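Local coordinates for protein japanin (Rhipicephalus appendiculatus, PDB 4BOE) that is a cholesterol-binding salivary lipocalin from a tick that blocks differentiation of host dendritic cells from monocytes and dampens their inflammatory responses, at residues Phe101-Asp106 / Arg132-Ile137. Sequence-based numbering, arbitrary orientation.
With NAG (2-acetamido-2-deoxy-beta-D-glucopyranose), chain B.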
loop_
_atom_site.group_PDB
_atom_site.type_symbol
_atom_site.label_atom_id
_atom_site.label_comp_id
_atom_site.label_asym_id
_atom_site.label_seq_id
_atom_site.Cartn_x
_atom_site.Cartn_y
_atom_site.Cartn_z
ATOM N N PHE A 101 -6.582 7.804 -3.349
ATOM C CA PHE A 101 -6.305 6.414 -3.715
ATOM C C PHE A 101 -5.115 6.298 -4.659
ATOM O O PHE A 101 -4.751 7.240 -5.346
ATOM C CB PHE A 101 -7.538 5.655 -4.244
ATOM C CG PHE A 101 -7.755 5.801 -5.724
ATOM C CD1 PHE A 101 -7.117 4.959 -6.618
ATOM C CD2 PHE A 101 -8.535 6.832 -6.233
ATOM C CE1 PHE A 101 -7.215 5.169 -7.983
ATOM C CE2 PHE A 101 -8.652 7.022 -7.606
ATOM C CZ PHE A 101 -7.985 6.196 -8.470
ATOM N N LEU A 102 -4.481 5.129 -4.620
ATOM C CA LEU A 102 -3.356 4.803 -5.451
ATOM C C LEU A 102 -3.440 3.340 -5.872
ATOM O O LEU A 102 -3.674 2.463 -5.032
ATOM C CB LEU A 102 -2.078 5.082 -4.638
ATOM C CG LEU A 102 -0.767 4.750 -5.294
ATOM C CD1 LEU A 102 -0.543 5.606 -6.572
ATOM C CD2 LEU A 102 0.364 4.912 -4.311
ATOM N N LEU A 103 -3.246 3.077 -7.163
ATOM C CA LEU A 103 -3.267 1.710 -7.685
ATOM C C LEU A 103 -1.906 1.436 -8.337
ATOM O O LEU A 103 -1.557 2.092 -9.315
ATOM C CB LEU A 103 -4.419 1.540 -8.696
ATOM C CG LEU A 103 -4.595 0.166 -9.316
ATOM C CD1 LEU A 103 -4.882 -0.886 -8.260
ATOM C CD2 LEU A 103 -5.734 0.194 -10.332
ATOM N N LEU A 104 -1.145 0.487 -7.764
ATOM C CA LEU A 104 0.191 0.103 -8.198
ATOM C C LEU A 104 0.235 -1.274 -8.807
ATOM O O LEU A 104 -0.510 -2.138 -8.380
ATOM C CB LEU A 104 1.152 0.101 -6.991
ATOM C CG LEU A 104 1.342 1.374 -6.240
ATOM C CD1 LEU A 104 2.303 1.133 -5.036
ATOM C CD2 LEU A 104 1.848 2.479 -7.160
ATOM N N SER A 105 1.141 -1.496 -9.760
ATOM C CA SER A 105 1.327 -2.809 -10.411
ATOM C C SER A 105 2.797 -3.164 -10.383
ATOM O O SER A 105 3.642 -2.285 -10.444
ATOM C CB SER A 105 0.894 -2.817 -11.892
ATOM O OG SER A 105 -0.502 -2.835 -12.099
ATOM N N ASP A 106 3.085 -4.451 -10.452
ATOM C CA ASP A 106 4.453 -4.936 -10.580
ATOM C C ASP A 106 5.027 -4.636 -11.988
ATOM O O ASP A 106 4.313 -4.723 -12.980
ATOM C CB ASP A 106 4.520 -6.458 -10.338
ATOM C CG ASP A 106 5.930 -6.887 -10.017
ATOM O OD1 ASP A 106 6.409 -6.546 -8.924
ATOM O OD2 ASP A 106 6.607 -7.417 -10.921
ATOM N N ARG A 132 -14.273 -0.787 -9.562
ATOM C CA ARG A 132 -14.369 -1.264 -10.934
ATOM C C ARG A 132 -12.981 -1.288 -11.608
ATOM O O ARG A 132 -12.596 -2.312 -12.166
ATOM C CB ARG A 132 -15.400 -0.420 -11.730
ATOM C CG ARG A 132 -15.500 -0.829 -13.189
ATOM C CD ARG A 132 -16.615 -0.095 -13.883
ATOM N NE ARG A 132 -16.711 -0.481 -15.284
ATOM C CZ ARG A 132 -17.196 -1.638 -15.740
ATOM N NH1 ARG A 132 -17.654 -2.559 -14.899
ATOM N NH2 ARG A 132 -17.226 -1.880 -17.041
ATOM N N THR A 133 -12.198 -0.232 -11.472
ATOM C CA THR A 133 -10.830 -0.203 -12.017
ATOM C C THR A 133 -9.961 -1.288 -11.437
ATOM O O THR A 133 -9.214 -1.942 -12.160
ATOM C CB THR A 133 -10.183 1.167 -11.745
ATOM O OG1 THR A 133 -11.015 2.168 -12.302
ATOM C CG2 THR A 133 -8.797 1.293 -12.332
ATOM N N PHE A 134 -10.019 -1.452 -10.132
ATOM C CA PHE A 134 -9.240 -2.492 -9.457
ATOM C C PHE A 134 -9.592 -3.890 -10.000
ATOM O O PHE A 134 -8.691 -4.650 -10.358
ATOM C CB PHE A 134 -9.434 -2.382 -7.926
ATOM C CG PHE A 134 -8.960 -3.565 -7.139
ATOM C CD1 PHE A 134 -7.606 -3.845 -7.023
ATOM C CD2 PHE A 134 -9.860 -4.368 -6.456
ATOM C CE1 PHE A 134 -7.173 -4.926 -6.274
ATOM C CE2 PHE A 134 -9.418 -5.470 -5.730
ATOM C CZ PHE A 134 -8.085 -5.764 -5.683
ATOM N N TYR A 135 -10.884 -4.205 -10.096
ATOM C CA TYR A 135 -11.320 -5.508 -10.611
ATOM C C TYR A 135 -11.045 -5.697 -12.116
ATOM O O TYR A 135 -10.868 -6.817 -12.565
ATOM C CB TYR A 135 -12.790 -5.788 -10.275
ATOM C CG TYR A 135 -12.957 -6.404 -8.915
ATOM C CD1 TYR A 135 -13.060 -5.615 -7.784
ATOM C CD2 TYR A 135 -12.918 -7.783 -8.745
ATOM C CE1 TYR A 135 -13.155 -6.172 -6.518
ATOM C CE2 TYR A 135 -13.059 -8.360 -7.485
ATOM C CZ TYR A 135 -13.153 -7.548 -6.368
ATOM O OH TYR A 135 -13.264 -8.091 -5.114
ATOM N N THR A 136 -10.942 -4.625 -12.867
ATOM C CA THR A 136 -10.591 -4.701 -14.278
ATOM C C THR A 136 -9.107 -5.041 -14.504
ATOM O O THR A 136 -8.770 -5.944 -15.251
ATOM C CB THR A 136 -10.950 -3.364 -14.945
ATOM O OG1 THR A 136 -12.351 -3.199 -14.821
ATOM C CG2 THR A 136 -10.544 -3.297 -16.412
ATOM N N ILE A 137 -8.241 -4.285 -13.880
ATOM C CA ILE A 137 -6.796 -4.312 -14.104
ATOM C C ILE A 137 -5.993 -5.359 -13.380
ATOM O O ILE A 137 -4.910 -5.726 -13.846
ATOM C CB ILE A 137 -6.263 -2.874 -13.667
ATOM C CG1 ILE A 137 -6.795 -1.762 -14.568
ATOM C CG2 ILE A 137 -4.753 -2.783 -13.537
ATOM C CD1 ILE A 137 -6.576 -1.938 -16.065
HETATM C C1 NAG B . -16.451 -4.354 -6.383
HETATM C C2 NAG B . -17.785 -4.521 -5.657
HETATM C C3 NAG B . -18.025 -6.017 -5.456
HETATM C C4 NAG B . -17.982 -6.737 -6.800
HETATM C C5 NAG B . -16.643 -6.465 -7.478
HETATM C C6 NAG B . -16.515 -7.075 -8.850
HETATM C C7 NAG B . -18.187 -2.550 -4.209
HETATM C C8 NAG B . -17.825 -1.913 -2.901
HETATM N N2 NAG B . -17.770 -3.825 -4.378
HETATM O O3 NAG B . -19.288 -6.189 -4.827
HETATM O O4 NAG B . -18.146 -8.143 -6.624
HETATM O O5 NAG B . -16.452 -5.049 -7.626
HETATM O O6 NAG B . -17.698 -6.886 -9.622
HETATM O O7 NAG B . -18.781 -1.927 -5.091
#
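The NAG of the glycan on Asn131 lies over one face of the Tyr135 ring: NAG C5 sits 3.6 Å above the ring plane, over its centre, a CH-pi packing, while NAG O5 comes within 3.4 Å of Tyr135 CD1. Replacing Tyr135 by an alanine would remove this platform and would probably loosen the sugar's lie against the helix. The Phe134 ring is met at its edge, where CD1 of Leu103 lies near the ring plane, 4.2 Å from Phe134 CD1; the Phe134 side chain also touches Cys114 and Leu116 of strand 114-118. This is the lipocalin arrangement, an antiparallel beta-barrel with a helix laid against its outer wall, and here the 132-137 part of helix 128-137 runs almost parallel to strand 101-106 (4°), the segment axes 10.4 Å apart at their closest. Leu103 carries the joint. With CG anti to the backbone N (chi1 -179°), it sends its two methyls different ways: CD1 to Phe134, CD2 to Thr133 CG2 at 3.8 Å, the side chains crossing obliquely. Thr133 CG2 is anti to the backbone N, while OG1 is hydrogen-bonded to Thr129 O. Ile137 CG2 lies 4.5 Å from Leu103 CD2 and loosely meets Ser105 OG, which is hydrogen-bonded to Arg95 NH1. No hydrogen bond links strand to helix; within the helix, Arg132 O accepts from both N and OG1 of Thr136, the hydroxyl above the carbonyl plane.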